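Local coordinates for flavin reductase (Uncultured bacterium, PDB 5CHO), which reduces flavin as the reductase component of a bacterial two-component tryptophan halogenase, probably supplying reduced FAD to the halogenase partner, at the interface of chains A and B. Residues are numbered along the deposited sequence; one frame, centred on the assembly and turned at random. Chains: chain A/B, Flavin reductase.

Contact 1: the interface of chains A and B. Residues chain A 43-44, 182; chain B 47-49, 100, 144-145, 172, 178.
The loop of chain A that carries A:Ser43 and A:Phe44, together with strand 178-182 of chain A, meets chain B at the loop before strand 49-53 and at the ends of strands 95-100, 145-157, 169-172 and 178-182. A:Phe44 has CG anti to its backbone N (chi1 -173°). This sends the ring out toward B:Gly47, and one ring face lies against the glycine. The backbone N of B:Gly47 sits 3.5 Å above the ring plane, displaced toward the rim. The methyl CG2 of B:Thr49 meets ring atom CE2 of A:Phe44 at 3.7 Å, and the two side chains cross at about a right angle. Replacing A:Phe44 by an alanine would probably leave B:Gly47 and the B:Thr49 methyl without their aromatic partner and open a gap between the chains. A:Ser43 packs beside this ring residue. Its hydroxyl OG lies 3.3 Å from CB of B:Ala145, and its carbonyl O lies 3.6 Å from CG1 of B:Val100. The side chain of B:Arg172 is extended from CG to NE, with NE 3.8 Å from CB of A:Ser43. Its guanidinium turns one face toward the backbone N of A:Ser43, which lies above the plane and offset to the rim. No polar pair bonds across this patch. Within chain A, NE2 of A:His182 makes a weak hydrogen bond of 3.0 Å to the carbonyl O of A:Ser43, which lies in plane at the edge of the imidazole. That ring also touches CB of B:Ala178, at 4.0 Å from NE2. The patch sits where the loop following helix 34-41 of one subunit lies over strand ends of the other.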
loop_
_atom_site.group_PDB
_atom_site.type_symbol
_atom_site.label_atom_id
_atom_site.label_comp_id
_atom_site.label_asym_id
_atom_site.label_seq_id
_atom_site.Cartn_x
_atom_site.Cartn_y
_atom_site.Cartn_z
ATOM N N SER A 43 -8.899 6.043 5.696
ATOM C CA SER A 43 -9.904 6.007 4.638
ATOM C C SER A 43 -9.468 5.116 3.478
ATOM O O SER A 43 -10.305 4.634 2.714
ATOM C CB SER A 43 -10.192 7.421 4.135
ATOM O OG SER A 43 -9.095 7.942 3.411
ATOM N N PHE A 44 -8.162 4.898 3.350
ATOM C CA PHE A 44 -7.629 3.978 2.345
ATOM C C PHE A 44 -7.545 2.548 2.869
ATOM O O PHE A 44 -6.727 2.245 3.739
ATOM C CB PHE A 44 -6.248 4.435 1.871
ATOM C CG PHE A 44 -5.710 3.631 0.720
ATOM C CD1 PHE A 44 -4.807 2.600 0.938
ATOM C CD2 PHE A 44 -6.097 3.911 -0.581
ATOM C CE1 PHE A 44 -4.307 1.861 -0.122
ATOM C CE2 PHE A 44 -5.605 3.172 -1.641
ATOM C CZ PHE A 44 -4.706 2.148 -1.410
ATOM N N HIS A 182 -9.625 -1.135 7.488
ATOM C CA HIS A 182 -10.205 0.108 6.991
ATOM C C HIS A 182 -10.952 0.872 8.081
ATOM O O HIS A 182 -11.656 0.276 8.897
ATOM C CB HIS A 182 -11.158 -0.180 5.835
ATOM C CG HIS A 182 -11.793 1.047 5.267
ATOM N ND1 HIS A 182 -13.125 1.350 5.452
ATOM C CD2 HIS A 182 -11.281 2.049 4.514
ATOM C CE1 HIS A 182 -13.402 2.489 4.844
ATOM N NE2 HIS A 182 -12.300 2.932 4.264
ATOM N N GLY B 47 -7.343 -0.134 -1.281
ATOM C CA GLY B 47 -8.257 0.906 -1.707
ATOM C C GLY B 47 -7.832 1.334 -3.101
ATOM O O GLY B 47 -6.963 0.708 -3.717
ATOM N N VAL B 48 -8.436 2.399 -3.612
ATOM C CA VAL B 48 -8.084 2.898 -4.936
ATOM C C VAL B 48 -8.096 4.417 -4.943
ATOM O O VAL B 48 -9.028 5.040 -4.439
ATOM C CB VAL B 48 -9.045 2.373 -6.008
ATOM C CG1 VAL B 48 -8.544 2.763 -7.393
ATOM C CG2 VAL B 48 -9.193 0.858 -5.893
ATOM N N THR B 49 -7.042 5.001 -5.507
ATOM C CA THR B 49 -6.962 6.443 -5.655
ATOM C C THR B 49 -6.770 6.915 -7.080
ATOM O O THR B 49 -6.472 6.132 -7.986
ATOM C CB THR B 49 -5.808 7.033 -4.831
ATOM O OG1 THR B 49 -4.573 6.846 -5.532
ATOM C CG2 THR B 49 -5.738 6.364 -3.476
ATOM N N VAL B 100 -9.074 9.452 -2.611
ATOM C CA VAL B 100 -9.355 8.075 -2.237
ATOM C C VAL B 100 -10.793 7.786 -2.663
ATOM O O VAL B 100 -11.716 8.484 -2.244
ATOM C CB VAL B 100 -9.170 7.863 -0.722
ATOM C CG1 VAL B 100 -9.517 6.439 -0.335
ATOM C CG2 VAL B 100 -7.730 8.180 -0.316
ATOM N N LEU B 144 -13.721 9.650 -0.684
ATOM C CA LEU B 144 -13.643 9.394 0.746
ATOM C C LEU B 144 -12.669 10.352 1.426
ATOM O O LEU B 144 -12.835 10.691 2.595
ATOM C CB LEU B 144 -13.216 7.949 0.984
ATOM C CG LEU B 144 -14.178 6.884 0.460
ATOM C CD1 LEU B 144 -13.625 5.509 0.752
ATOM C CD2 LEU B 144 -15.557 7.046 1.091
ATOM N N ALA B 145 -11.648 10.781 0.691
ATOM C CA ALA B 145 -10.650 11.687 1.247
ATOM C C ALA B 145 -9.835 12.373 0.159
ATOM O O ALA B 145 -9.696 11.845 -0.942
ATOM C CB ALA B 145 -9.727 10.930 2.188
ATOM N N ARG B 172 -10.763 14.432 5.265
ATOM C CA ARG B 172 -11.622 13.269 5.194
ATOM C C ARG B 172 -13.068 13.702 5.038
ATOM O O ARG B 172 -13.535 14.622 5.712
ATOM C CB ARG B 172 -11.469 12.400 6.436
ATOM C CG ARG B 172 -12.155 11.075 6.277
ATOM C CD ARG B 172 -11.847 10.125 7.396
ATOM N NE ARG B 172 -12.314 8.795 7.033
ATOM C CZ ARG B 172 -12.302 7.741 7.836
ATOM N NH1 ARG B 172 -11.858 7.848 9.083
ATOM N NH2 ARG B 172 -12.749 6.576 7.386
ATOM N N ALA B 178 -16.428 1.968 0.318
ATOM C CA ALA B 178 -15.132 2.261 -0.273
ATOM C C ALA B 178 -14.870 1.355 -1.465
ATOM O O ALA B 178 -15.324 0.212 -1.498
ATOM C CB ALA B 178 -14.027 2.103 0.771
#

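Contact 2: the interface of chains A and B. Residues chain A 76, 145, 147, 167, 170-172; chain B 37, 40-41, 43.
B:Ile40 and B:Phe41, near the end of helix 34-41, pack against strands of the flavin reductase-like domain of chain A. No polar bond joins the two chains here, and the patch is held by apolar side chains. B:Ile40 spreads its two branches over different neighbours. Its CG2 is anti to the backbone N, and its CG1 is anti to the carbonyl carbon (chi1 -45°). The CG2 methyl therefore meets CZ of A:Phe147 at 3.7 Å, while the terminal methyl CD1 reaches CB of A:Ala170, also at 3.7 Å. The side chains of A:Phe147 and B:Ile40 run past each other in opposite directions. A:Phe147 and B:Phe41 instead cross at about a right angle, with their CE1 atoms 3.8 Å apart. The same CE1 of B:Phe41 touches the CG2 methyl of A:Ile76 at 3.7 Å. A:Leu167 comes toward the B:Phe41 ring tip to tip through its CD1 methyl. That methyl also meets CD1 of B:Leu37, at 3.8 Å, where the two leucines cross at a slant. Within the helix, CG of B:Leu37 lies over one face of the B:Phe41 ring, toward its rim, and so backs the ring from its own chain. At the polar end of the patch, CB of A:Arg172 packs on the branched side chain of B:Ile40, 4.0 Å from its CG2. The B:Ser43 hydroxyl OG gives a hydrogen bond of 2.7 Å to the carbonyl O of B:Ile40. The donor oxygen lies almost in line with the carbonyl bond (C=O...OG angle 171°). This bond ties B:Ser43, two residues past the helix end, back to the last turn.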
loop_
_atom_site.group_PDB
_atom_site.type_symbol
_atom_site.label_atom_id
_atom_site.label_comp_id
_atom_site.label_asym_id
_atom_site.label_seq_id
_atom_site.Cartn_x
_atom_site.Cartn_y
_atom_site.Cartn_z
ATOM N N ILE A 76 9.114 -5.638 -3.971
ATOM C CA ILE A 76 8.029 -5.162 -3.114
ATOM C C ILE A 76 8.606 -4.201 -2.083
ATOM O O ILE A 76 9.825 -4.085 -1.963
ATOM C CB ILE A 76 7.285 -6.316 -2.405
ATOM C CG1 ILE A 76 8.226 -7.124 -1.503
ATOM C CG2 ILE A 76 6.640 -7.233 -3.428
ATOM C CD1 ILE A 76 8.255 -6.666 -0.055
ATOM N N ALA A 145 -1.248 -15.698 0.642
ATOM C CA ALA A 145 -0.031 -15.737 -0.168
ATOM C C ALA A 145 1.242 -15.655 0.677
ATOM O O ALA A 145 1.224 -15.130 1.791
ATOM C CB ALA A 145 -0.051 -14.604 -1.188
ATOM N N PHE A 147 5.558 -14.599 0.436
ATOM C CA PHE A 147 6.699 -14.033 -0.276
ATOM C C PHE A 147 7.957 -14.210 0.562
ATOM O O PHE A 147 7.908 -14.092 1.785
ATOM C CB PHE A 147 6.529 -12.539 -0.575
ATOM C CG PHE A 147 5.292 -12.192 -1.353
ATOM C CD1 PHE A 147 5.316 -12.116 -2.741
ATOM C CD2 PHE A 147 4.100 -11.935 -0.692
ATOM C CE1 PHE A 147 4.172 -11.789 -3.451
ATOM C CE2 PHE A 147 2.960 -11.603 -1.395
ATOM C CZ PHE A 147 2.994 -11.534 -2.777
ATOM N N LEU A 167 12.178 -10.139 -4.673
ATOM C CA LEU A 167 11.563 -11.431 -4.414
ATOM C C LEU A 167 12.511 -12.580 -4.744
ATOM O O LEU A 167 13.158 -12.576 -5.791
ATOM C CB LEU A 167 10.266 -11.565 -5.222
ATOM C CG LEU A 167 9.169 -10.559 -4.849
ATOM C CD1 LEU A 167 7.884 -10.781 -5.637
ATOM C CD2 LEU A 167 8.893 -10.607 -3.360
ATOM N N ALA A 170 7.679 -16.474 -4.390
ATOM C CA ALA A 170 6.341 -15.939 -4.262
ATOM C C ALA A 170 5.397 -17.068 -4.617
ATOM O O ALA A 170 5.678 -17.865 -5.513
ATOM C CB ALA A 170 6.135 -14.735 -5.161
ATOM N N GLU A 171 4.275 -17.126 -3.917
ATOM C CA GLU A 171 3.376 -18.258 -4.030
ATOM C C GLU A 171 2.001 -17.854 -3.554
ATOM O O GLU A 171 1.853 -17.290 -2.471
ATOM C CB GLU A 171 3.886 -19.437 -3.201
ATOM C CG GLU A 171 3.036 -20.691 -3.315
ATOM C CD GLU A 171 3.513 -21.794 -2.391
ATOM O OE1 GLU A 171 4.545 -21.602 -1.715
ATOM O OE2 GLU A 171 2.853 -22.852 -2.338
ATOM N N ARG A 172 0.997 -18.134 -4.374
ATOM C CA ARG A 172 -0.375 -17.844 -4.001
ATOM C C ARG A 172 -1.097 -19.112 -3.581
ATOM O O ARG A 172 -0.964 -20.152 -4.226
ATOM C CB ARG A 172 -1.135 -17.200 -5.144
ATOM C CG ARG A 172 -2.470 -16.693 -4.684
ATOM C CD ARG A 172 -3.174 -15.929 -5.756
ATOM N NE ARG A 172 -4.331 -15.234 -5.213
ATOM C CZ ARG A 172 -5.227 -14.595 -5.953
ATOM N NH1 ARG A 172 -5.117 -14.587 -7.275
ATOM N NH2 ARG A 172 -6.247 -13.984 -5.365
ATOM N N LEU B 37 2.771 -13.471 -11.482
ATOM C CA LEU B 37 3.223 -12.665 -10.351
ATOM C C LEU B 37 2.209 -11.581 -10.022
ATOM O O LEU B 37 1.982 -11.276 -8.850
ATOM C CB LEU B 37 4.591 -12.047 -10.651
ATOM C CG LEU B 37 5.346 -11.295 -9.547
ATOM C CD1 LEU B 37 5.472 -12.078 -8.243
ATOM C CD2 LEU B 37 6.725 -10.931 -10.080
ATOM N N ILE B 40 -0.326 -13.165 -7.868
ATOM C CA ILE B 40 0.017 -13.349 -6.461
ATOM C C ILE B 40 -0.126 -12.009 -5.741
ATOM O O ILE B 40 -0.734 -11.933 -4.672
ATOM C CB ILE B 40 1.448 -13.897 -6.254
ATOM C CG1 ILE B 40 1.733 -15.056 -7.217
ATOM C CG2 ILE B 40 1.632 -14.326 -4.792
ATOM C CD1 ILE B 40 3.139 -15.626 -7.116
ATOM N N PHE B 41 0.457 -10.964 -6.326
ATOM C CA PHE B 41 0.272 -9.600 -5.840
ATOM C C PHE B 41 -1.185 -9.242 -5.585
ATOM O O PHE B 41 -1.480 -8.499 -4.651
ATOM C CB PHE B 41 0.836 -8.584 -6.840
ATOM C CG PHE B 41 2.341 -8.504 -6.885
ATOM C CD1 PHE B 41 3.139 -9.017 -5.871
ATOM C CD2 PHE B 41 2.957 -7.892 -7.964
ATOM C CE1 PHE B 41 4.519 -8.914 -5.941
ATOM C CE2 PHE B 41 4.331 -7.790 -8.039
ATOM C CZ PHE B 41 5.113 -8.302 -7.030
ATOM N N SER B 43 -3.536 -10.844 -4.409
ATOM C CA SER B 43 -4.087 -11.418 -3.183
ATOM C C SER B 43 -4.152 -10.381 -2.062
ATOM O O SER B 43 -4.959 -10.498 -1.140
ATOM C CB SER B 43 -3.243 -12.610 -2.734
ATOM O OG SER B 43 -1.985 -12.179 -2.241
#

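Contact 1 and contact 2 lie about 24 Å apart, measured between the centres of their C-alpha atoms. They share residues 43, 145 and 172, with the chains exchanged: chain A supplies residue 43 in contact 1, and chain B supplies it in contact 2. The twin of contact 2 therefore adjoins contact 1, and the two form one continuous patch in each half of the two-fold interface. Helix 34-41 and the loop after it run along the partner subunit. This reciprocal exchange fits a stable dimer, although the structure alone does not show the state in solution.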